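Local coordinates for protein NAD-dependent epimerase/dehydratase (Methylobacillus flagellatus KT, PDB 3GPI) that is of unknown function but, as a Rossmann-fold member of the NAD-dependent epimerase/dehydratase family, probably binds a nicotinamide dinucleotide and may act as an oxidoreductase or epimerase, at residues A[183-196]-A[249-263]. Residues are numbered along the deposited sequence; the frame is centred on the assembly and turned at random.
Sequences NRIHRDDGAAFIAY and LSNARLLASGYQLIY. With EDO (1,2-ethanediol), chain C; EDO (1,2-ethanediol), chain B.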
ATOM      1  N   ASN A 183      10.894   6.207  -1.930  1.00 12.01           N
ATOM      2  CA  ASN A 183       9.558   6.751  -1.654  1.00 11.41           C
ATOM      3  C   ASN A 183       8.895   5.784  -0.719  1.00 12.72           C
ATOM      4  O   ASN A 183       9.019   4.565  -0.862  1.00 14.15           O
ATOM      5  CB  ASN A 183       8.751   6.853  -2.929  1.00 11.84           C
ATOM      6  CG  ASN A 183       9.383   7.777  -3.951  1.00 12.48           C
ATOM      7  OD1 ASN A 183       9.217   8.989  -3.903  1.00 13.46           O
ATOM      8  ND2 ASN A 183      10.136   7.195  -4.873  1.00 14.37           N
ATOM      9  N   ARG A 184       8.174   6.329   0.246  1.00 11.92           N
ATOM     10  CA  ARG A 184       7.565   5.456   1.289  1.00 11.93           C
ATOM     11  C   ARG A 184       6.201   5.924   1.775  1.00 10.82           C
ATOM     12  O   ARG A 184       5.839   7.090   1.627  1.00 11.58           O
ATOM     13  CB  ARG A 184       8.475   5.358   2.536  1.00 12.24           C
ATOM     14  CG  ARG A 184       8.567   6.687   3.309  1.00 12.72           C
ATOM     15  CD  ARG A 184       9.723   6.818   4.338  1.00 13.16           C
ATOM     16  NE  ARG A 184      10.906   6.304   3.668  1.00 15.71           N
ATOM     17  CZ  ARG A 184      11.468   6.877   2.623  1.00 14.89           C
ATOM     18  NH1 ARG A 184      11.170   8.120   2.266  1.00 14.85           N
ATOM     19  NH2 ARG A 184      12.378   6.207   1.966  1.00 16.24           N
ATOM     20  N   ILE A 185       5.458   4.990   2.356  1.00 10.63           N
ATOM     21  CA  ILE A 185       4.213   5.296   3.032  1.00 12.35           C
ATOM     22  C   ILE A 185       4.177   4.410   4.261  1.00 11.95           C
ATOM     23  O   ILE A 185       4.422   3.223   4.196  1.00 12.38           O
ATOM     24  CB  ILE A 185       2.988   5.076   2.069  1.00 12.26           C
ATOM     25  CG1 ILE A 185       1.665   5.527   2.721  1.00 14.92           C
ATOM     26  CG2 ILE A 185       2.905   3.637   1.587  1.00 14.28           C
ATOM     27  CD1 ILE A 185       1.492   7.086   2.820  1.00 15.88           C
ATOM     28  N   HIS A 186       3.827   4.996   5.403  1.00 12.01           N
ATOM     29  CA  HIS A 186       3.692   4.194   6.599  1.00 12.43           C
ATOM     30  C   HIS A 186       2.406   3.370   6.499  1.00 12.96           C
ATOM     31  O   HIS A 186       1.370   3.871   6.036  1.00 11.75           O
ATOM     32  CB  HIS A 186       3.584   5.132   7.801  1.00 12.99           C
ATOM     33  CG  HIS A 186       3.719   4.443   9.132  1.00 13.03           C
ATOM     34  ND1 HIS A 186       2.733   3.618   9.660  1.00 14.00           N
ATOM     35  CD2 HIS A 186       4.720   4.478  10.045  1.00 14.60           C
ATOM     36  CE1 HIS A 186       3.135   3.177  10.843  1.00 16.89           C
ATOM     37  NE2 HIS A 186       4.328   3.692  11.106  1.00 16.27           N
ATOM     38  N   ARG A 187       2.468   2.112   6.916  1.00 13.11           N
ATOM     39  CA  ARG A 187       1.286   1.241   6.947  1.00 13.94           C
ATOM     40  C   ARG A 187       0.048   1.947   7.492  1.00 12.58           C
ATOM     41  O   ARG A 187      -1.050   1.811   6.941  1.00 12.67           O
ATOM     42  CB  ARG A 187       1.574   0.006   7.796  1.00 14.45           C
ATOM     43  CG  ARG A 187       0.404  -0.979   7.935  1.00 16.34           C
ATOM     44  CD  ARG A 187       0.586  -1.817   9.225  1.00 18.01           C
ATOM     45  NE  ARG A 187       0.352  -1.042  10.438  1.00 19.08           N
ATOM     46  CZ  ARG A 187       0.478  -1.508  11.670  1.00 21.43           C
ATOM     47  NH1 ARG A 187       0.865  -2.759  11.870  1.00 23.99           N
ATOM     48  NH2 ARG A 187       0.273  -0.702  12.698  1.00 23.66           N
ATOM     49  N   ASP A 188       0.185   2.694   8.583  1.00 12.57           N
ATOM     50  CA  ASP A 188      -0.999   3.284   9.194  1.00 13.58           C
ATOM     51  C   ASP A 188      -1.561   4.427   8.366  1.00 12.76           C
ATOM     52  O   ASP A 188      -2.763   4.667   8.382  1.00 13.95           O
ATOM     53  CB  ASP A 188      -0.698   3.813  10.576  1.00 14.13           C
ATOM     54  CG  ASP A 188      -0.392   2.722  11.591  1.00 16.35           C
ATOM     55  OD1 ASP A 188      -0.490   1.519  11.314  1.00 19.20           O
ATOM     56  OD2 ASP A 188      -0.102   3.110  12.749  1.00 24.12           O
ATOM     57  N   ASP A 189      -0.708   5.172   7.658  1.00 12.86           N
ATOM     58  CA  ASP A 189      -1.243   6.155   6.720  1.00 12.09           C
ATOM     59  C   ASP A 189      -1.901   5.524   5.513  1.00 12.73           C
ATOM     60  O   ASP A 189      -2.902   6.034   5.007  1.00 13.77           O
ATOM     61  CB  ASP A 189      -0.126   7.117   6.252  1.00 13.34           C
ATOM     62  CG  ASP A 189       0.081   8.260   7.215  1.00 14.35           C
ATOM     63  OD1 ASP A 189      -0.945   8.874   7.589  1.00 14.51           O
ATOM     64  OD2 ASP A 189       1.248   8.584   7.547  1.00 14.38           O
ATOM     65  N   GLY A 190      -1.340   4.436   4.977  1.00 12.30           N
ATOM     66  CA  GLY A 190      -1.992   3.765   3.859  1.00 12.70           C
ATOM     67  C   GLY A 190      -3.391   3.304   4.284  1.00 12.52           C
ATOM     68  O   GLY A 190      -4.361   3.500   3.550  1.00 13.80           O
ATOM     69  N   ALA A 191      -3.498   2.688   5.475  1.00 12.83           N
ATOM     70  CA  ALA A 191      -4.782   2.219   5.933  1.00 12.73           C
ATOM     71  C   ALA A 191      -5.726   3.375   6.220  1.00 12.64           C
ATOM     72  O   ALA A 191      -6.903   3.304   5.837  1.00 13.37           O
ATOM     73  CB  ALA A 191      -4.589   1.391   7.213  1.00 13.68           C
ATOM     74  N   ALA A 192      -5.227   4.387   6.918  1.00 12.06           N
ATOM     75  CA  ALA A 192      -6.089   5.510   7.295  1.00 12.15           C
ATOM     76  C   ALA A 192      -6.515   6.301   6.069  1.00 12.29           C
ATOM     77  O   ALA A 192      -7.615   6.839   6.033  1.00 13.56           O
ATOM     78  CB  ALA A 192      -5.397   6.417   8.294  1.00 13.34           C
ATOM     79  N   PHE A 193      -5.683   6.378   5.034  1.00 12.33           N
ATOM     80  CA  PHE A 193      -6.110   7.093   3.824  1.00 11.63           C
ATOM     81  C   PHE A 193      -7.234   6.321   3.141  1.00 11.97           C
ATOM     82  O   PHE A 193      -8.234   6.914   2.681  1.00 12.28           O
ATOM     83  CB  PHE A 193      -4.922   7.275   2.867  1.00 11.50           C
ATOM     84  CG  PHE A 193      -5.295   7.977   1.575  1.00 12.46           C
ATOM     85  CD1 PHE A 193      -5.853   9.227   1.595  1.00 14.34           C
ATOM     86  CD2 PHE A 193      -5.031   7.379   0.353  1.00 14.22           C
ATOM     87  CE1 PHE A 193      -6.183   9.887   0.424  1.00 14.17           C
ATOM     88  CE2 PHE A 193      -5.367   8.018  -0.846  1.00 13.76           C
ATOM     89  CZ  PHE A 193      -5.939   9.268  -0.801  1.00 14.11           C
ATOM     90  N   ILE A 194      -7.124   5.006   3.059  1.00 11.89           N
ATOM     91  CA  ILE A 194      -8.241   4.234   2.489  1.00 12.38           C
ATOM     92  C   ILE A 194      -9.513   4.386   3.323  1.00 12.84           C
ATOM     93  O   ILE A 194     -10.600   4.612   2.773  1.00 13.33           O
ATOM     94  CB  ILE A 194      -7.911   2.754   2.359  1.00 13.61           C
ATOM     95  CG1 ILE A 194      -6.707   2.580   1.430  1.00 14.60           C
ATOM     96  CG2 ILE A 194      -9.131   1.977   1.870  1.00 13.37           C
ATOM     97  CD1 ILE A 194      -6.144   1.182   1.431  1.00 16.04           C
ATOM     98  N   ALA A 195      -9.389   4.361   4.653  1.00 12.87           N
ATOM     99  CA  ALA A 195     -10.570   4.596   5.501  1.00 13.77           C
ATOM    100  C   ALA A 195     -11.126   5.968   5.284  1.00 13.13           C
ATOM    101  O   ALA A 195     -12.365   6.135   5.269  1.00 13.73           O
ATOM    102  CB  ALA A 195     -10.245   4.390   6.981  1.00 13.01           C
ATOM    103  N   TYR A 196     -10.254   6.954   5.095  1.00 12.72           N
ATOM    104  CA  TYR A 196     -10.716   8.316   4.833  1.00 12.91           C
ATOM    105  C   TYR A 196     -11.486   8.369   3.509  1.00 13.34           C
ATOM    106  O   TYR A 196     -12.587   8.988   3.436  1.00 14.47           O
ATOM    107  CB  TYR A 196      -9.531   9.277   4.820  1.00 13.02           C
ATOM    108  CG  TYR A 196      -9.831  10.690   4.417  1.00 14.17           C
ATOM    109  CD1 TYR A 196     -10.416  11.566   5.331  1.00 18.04           C
ATOM    110  CD2 TYR A 196      -9.471  11.170   3.152  1.00 16.22           C
ATOM    111  CE1 TYR A 196     -10.650  12.863   4.993  1.00 17.85           C
ATOM    112  CE2 TYR A 196      -9.736  12.504   2.793  1.00 16.05           C
ATOM    113  CZ  TYR A 196     -10.313  13.325   3.738  1.00 16.49           C
ATOM    114  OH  TYR A 196     -10.571  14.649   3.399  1.00 19.40           O
ATOM    115  N   LEU A 249       8.199  10.650  -6.189  1.00 15.00           N
ATOM    116  CA  LEU A 249       6.761  10.600  -6.388  1.00 14.85           C
ATOM    117  C   LEU A 249       6.048  11.661  -5.573  1.00 13.90           C
ATOM    118  O   LEU A 249       6.272  11.817  -4.367  1.00 15.46           O
ATOM    119  CB  LEU A 249       6.272   9.198  -5.998  1.00 14.66           C
ATOM    120  CG  LEU A 249       6.803   8.045  -6.816  1.00 16.84           C
ATOM    121  CD1 LEU A 249       6.666   6.727  -6.075  1.00 19.72           C
ATOM    122  CD2 LEU A 249       6.100   8.019  -8.152  1.00 20.58           C
ATOM    123  N   SER A 250       5.207  12.446  -6.260  1.00 14.99           N
ATOM    124  CA  SER A 250       4.417  13.493  -5.646  1.00 14.14           C
ATOM    125  C   SER A 250       3.100  12.973  -5.079  1.00 14.41           C
ATOM    126  O   SER A 250       2.356  12.292  -5.756  1.00 15.17           O
ATOM    127  CB  SER A 250       4.061  14.541  -6.703  1.00 16.09           C
ATOM    128  OG  SER A 250       3.198  15.511  -6.127  1.00 18.70           O
ATOM    129  N   ASN A 251       2.811  13.365  -3.846  1.00 14.76           N
ATOM    130  CA  ASN A 251       1.523  13.079  -3.231  1.00 14.50           C
ATOM    131  C   ASN A 251       0.563  14.260  -3.245  1.00 15.02           C
ATOM    132  O   ASN A 251      -0.315  14.349  -2.395  1.00 15.21           O
ATOM    133  CB  ASN A 251       1.735  12.596  -1.789  1.00 13.45           C
ATOM    134  CG  ASN A 251       2.259  13.677  -0.837  1.00 13.89           C
ATOM    135  OD1 ASN A 251       2.551  14.820  -1.210  1.00 15.13           O
ATOM    136  ND2 ASN A 251       2.366  13.302   0.433  1.00 13.92           N
ATOM    137  N   ALA A 252       0.688  15.137  -4.236  1.00 14.13           N
ATOM    138  CA  ALA A 252      -0.151  16.318  -4.300  1.00 15.35           C
ATOM    139  C   ALA A 252      -1.648  15.993  -4.257  1.00 14.65           C
ATOM    140  O   ALA A 252      -2.412  16.696  -3.577  1.00 15.77           O
ATOM    141  CB  ALA A 252       0.171  17.104  -5.606  1.00 16.62           C
ATOM    142  N   ARG A 253      -2.068  15.009  -5.039  1.00 14.93           N
ATOM    143  CA  ARG A 253      -3.499  14.632  -5.073  1.00 15.42           C
ATOM    144  C   ARG A 253      -3.972  14.087  -3.710  1.00 16.65           C
ATOM    145  O   ARG A 253      -5.022  14.455  -3.203  1.00 17.36           O
ATOM    146  CB  ARG A 253      -3.786  13.627  -6.202  1.00 17.04           C
ATOM    147  CG  ARG A 253      -4.051  14.233  -7.600  1.00 19.02           C
ATOM    148  CD  ARG A 253      -4.689  13.155  -8.462  1.00 21.73           C
ATOM    149  NE  ARG A 253      -5.235  13.676  -9.707  1.00 24.98           N
ATOM    150  CZ  ARG A 253      -4.507  13.942 -10.790  1.00 25.23           C
ATOM    151  NH1 ARG A 253      -3.179  13.759 -10.799  1.00 22.48           N
ATOM    152  NH2 ARG A 253      -5.106  14.404 -11.867  1.00 25.32           N
ATOM    153  N   LEU A 254      -3.163  13.256  -3.053  1.00 15.35           N
ATOM    154  CA  LEU A 254      -3.527  12.774  -1.728  1.00 14.56           C
ATOM    155  C   LEU A 254      -3.686  13.950  -0.761  1.00 14.37           C
ATOM    156  O   LEU A 254      -4.668  14.023  -0.015  1.00 15.49           O
ATOM    157  CB  LEU A 254      -2.449  11.762  -1.261  1.00 15.43           C
ATOM    158  CG  LEU A 254      -2.541  11.246   0.169  1.00 13.67           C
ATOM    159  CD1 LEU A 254      -1.841   9.885   0.290  1.00 16.95           C
ATOM    160  CD2 LEU A 254      -1.875  12.270   1.107  1.00 16.45           C
ATOM    161  N   LEU A 255      -2.774  14.920  -0.794  1.00 14.55           N
ATOM    162  CA  LEU A 255      -2.891  16.077   0.084  1.00 15.16           C
ATOM    163  C   LEU A 255      -4.161  16.883  -0.267  1.00 14.80           C
ATOM    164  O   LEU A 255      -4.856  17.343   0.658  1.00 16.35           O
ATOM    165  CB  LEU A 255      -1.651  16.978   0.007  1.00 15.10           C
ATOM    166  CG  LEU A 255      -0.382  16.329   0.594  1.00 18.85           C
ATOM    167  CD1 LEU A 255       0.788  17.244   0.477  1.00 21.15           C
ATOM    168  CD2 LEU A 255      -0.590  15.963   2.059  1.00 20.76           C
ATOM    169  N   ALA A 256      -4.456  17.021  -1.558  1.00 15.60           N
ATOM    170  CA  ALA A 256      -5.633  17.809  -2.001  1.00 16.20           C
ATOM    171  C   ALA A 256      -6.957  17.158  -1.626  1.00 17.88           C
ATOM    172  O   ALA A 256      -8.000  17.823  -1.611  1.00 18.63           O
ATOM    173  CB  ALA A 256      -5.560  18.084  -3.509  1.00 17.72           C
ATOM    174  N   SER A 257      -6.937  15.878  -1.258  1.00 17.16           N
ATOM    175  CA  SER A 257      -8.158  15.185  -0.818  1.00 16.82           C
ATOM    176  C   SER A 257      -8.539  15.636   0.562  1.00 16.72           C
ATOM    177  O   SER A 257      -9.667  15.347   1.003  1.00 17.63           O
ATOM    178  CB  SER A 257      -7.962  13.656  -0.771  1.00 16.94           C
ATOM    179  OG  SER A 257      -7.117  13.307   0.333  1.00 17.38           O
ATOM    180  N   GLY A 258      -7.615  16.292   1.270  1.00 15.51           N
ATOM    181  CA  GLY A 258      -7.858  16.722   2.643  1.00 15.55           C
ATOM    182  C   GLY A 258      -7.319  15.751   3.679  1.00 16.52           C
ATOM    183  O   GLY A 258      -7.361  16.055   4.871  1.00 18.27           O
ATOM    184  N   TYR A 259      -6.823  14.600   3.223  1.00 15.68           N
ATOM    185  CA  TYR A 259      -6.268  13.636   4.160  1.00 15.88           C
ATOM    186  C   TYR A 259      -5.039  14.223   4.845  1.00 15.83           C
ATOM    187  O   TYR A 259      -4.198  14.841   4.189  1.00 17.64           O
ATOM    188  CB  TYR A 259      -5.913  12.325   3.429  1.00 15.43           C
ATOM    189  CG  TYR A 259      -5.272  11.356   4.412  1.00 14.30           C
ATOM    190  CD1 TYR A 259      -6.049  10.728   5.386  1.00 15.66           C
ATOM    191  CD2 TYR A 259      -3.899  11.104   4.383  1.00 14.72           C
ATOM    192  CE1 TYR A 259      -5.495   9.869   6.334  1.00 14.10           C
ATOM    193  CE2 TYR A 259      -3.336  10.234   5.298  1.00 14.38           C
ATOM    194  CZ  TYR A 259      -4.120   9.654   6.283  1.00 14.38           C
ATOM    195  OH  TYR A 259      -3.577   8.845   7.233  1.00 15.72           O
ATOM    196  N   GLN A 260      -4.932  14.011   6.156  1.00 15.73           N
ATOM    197  CA  GLN A 260      -3.773  14.489   6.942  1.00 17.40           C
ATOM    198  C   GLN A 260      -2.873  13.329   7.333  1.00 15.38           C
ATOM    199  O   GLN A 260      -3.265  12.411   8.037  1.00 16.31           O
ATOM    200  CB  GLN A 260      -4.208  15.245   8.188  1.00 18.73           C
ATOM    201  CG  GLN A 260      -4.855  16.575   7.817  1.00 25.02           C
ATOM    202  CD  GLN A 260      -5.345  17.336   9.018  1.00 33.25           C
ATOM    203  OE1 GLN A 260      -6.173  16.843   9.784  1.00 37.34           O
ATOM    204  NE2 GLN A 260      -4.862  18.563   9.173  1.00 36.08           N
ATOM    205  N   LEU A 261      -1.647  13.349   6.813  1.00 14.55           N
ATOM    206  CA  LEU A 261      -0.723  12.287   7.164  1.00 15.13           C
ATOM    207  C   LEU A 261      -0.406  12.213   8.653  1.00 14.75           C
ATOM    208  O   LEU A 261      -0.102  13.233   9.300  1.00 16.19           O
ATOM    209  CB  LEU A 261       0.573  12.463   6.376  1.00 15.12           C
ATOM    210  CG  LEU A 261       0.488  12.187   4.873  1.00 15.06           C
ATOM    211  CD1 LEU A 261       1.580  12.934   4.103  1.00 17.31           C
ATOM    212  CD2 LEU A 261       0.489  10.681   4.520  1.00 16.46           C
ATOM    213  N   ILE A 262      -0.464  11.003   9.178  1.00 13.72           N
ATOM    214  CA  ILE A 262      -0.032  10.735  10.556  1.00 14.50           C
ATOM    215  C   ILE A 262       1.490  10.892  10.638  1.00 15.02           C
ATOM    216  O   ILE A 262       2.011  11.451  11.599  1.00 17.04           O
ATOM    217  CB  ILE A 262      -0.407   9.310  10.982  1.00 14.52           C
ATOM    218  CG1 ILE A 262      -1.930   9.109  10.907  1.00 16.64           C
ATOM    219  CG2 ILE A 262       0.090   8.984  12.415  1.00 17.03           C
ATOM    220  CD1 ILE A 262      -2.322   7.648  10.972  1.00 18.80           C
ATOM    221  N   TYR A 263       2.197  10.375   9.627  1.00 14.35           N
ATOM    222  CA  TYR A 263       3.649  10.396   9.567  1.00 15.21           C
ATOM    223  C   TYR A 263       4.025  11.064   8.278  1.00 15.18           C
ATOM    224  O   TYR A 263       4.233  10.391   7.260  1.00 14.58           O
ATOM    225  CB  TYR A 263       4.211   8.973   9.611  1.00 14.72           C
ATOM    226  CG  TYR A 263       3.771   8.211  10.813  1.00 14.90           C
ATOM    227  CD1 TYR A 263       4.353   8.468  12.064  1.00 16.21           C
ATOM    228  CD2 TYR A 263       2.788   7.245  10.720  1.00 14.43           C
ATOM    229  CE1 TYR A 263       3.959   7.754  13.190  1.00 16.86           C
ATOM    230  CE2 TYR A 263       2.366   6.541  11.850  1.00 17.89           C
ATOM    231  CZ  TYR A 263       2.967   6.795  13.068  1.00 18.22           C
ATOM    232  OH  TYR A 263       2.527   6.062  14.155  1.00 24.18           O
TER
HETATM  233  C1  EDO C 286      11.208   3.968  -3.857  1.00 27.77           C
HETATM  234  O1  EDO C 286      11.444   3.359  -2.618  1.00 28.72           O
HETATM  235  C2  EDO C 286       9.780   3.818  -4.256  1.00 25.24           C
HETATM  236  O2  EDO C 286       9.528   4.154  -5.590  1.00 33.55           O
HETATM  237  C1  EDO B 285      11.506   2.586   3.069  1.00 25.61           C
HETATM  238  O1  EDO B 285      11.375   3.502   4.102  1.00 15.92           O
HETATM  239  C2  EDO B 285      11.958   3.472   1.958  1.00 26.08           C
HETATM  240  O2  EDO B 285      13.266   3.055   1.679  1.00 23.92           O
HETATM  241  O   HOH W   1       7.301  10.074  -2.162  1.00 22.20           O
HETATM  242  O   HOH W   2       4.455   3.466  14.272  1.00 35.20           O
HETATM  243  O   HOH W   3      -0.142   5.529  13.774  1.00 33.14           O
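D189, in the first turn of helix 187-201, grips residues 259-263 in a carboxylate-to-backbone contact that lays the chain after helix 252-256 along one flank of the Rossmann-type domain. Both carboxylate oxygens work: D189 OD1 accepts from I262 N (2.7 Å) through its syn lone pair and from the Y259 hydroxyl OH (2.7 Å) through its anti lone pair, while D189 OD2 takes Y263 N (2.9 Å) on its syn side. Three donors from five residues of loop thus fix the rotation of the carboxylate, which stands nearly perpendicular to the Y259 ring (89°), and would probably favour its ionised form.

One step before the helix, H186 turns its CG anti to the backbone N (chi1 -168°), which brings its ring face to face with Y263, centroids 4.1 Å apart and planes 22° apart. The same imidazole caps the helix, ND1 accepting in the ring plane from D188 N, and Y158 meets it edge-to-face. A water joins D188 OD2 to Y263 OH.

Further along the helix, F193, Y196 and Y259 form an aromatic cluster. F193 points its edge at the Y259 face and sets CB over that ring's centre; L254 CD1 covers a face of F193, and Y210 adds another edge-to-face pair. S257 OG, which donates to L254 O, accepts from Y259 N in an ST turn. Just before strand 184-186, N183 OD1 receives L249 N from above its carbonyl plane, whereas ND2 hydrogen-bonds to K247 O. Two turns further along the helix from D189, beside G258, whose phi is positive, the Y196 hydroxyl OH donates to S257 O at 2.7 Å, tilted out of the carbonyl plane.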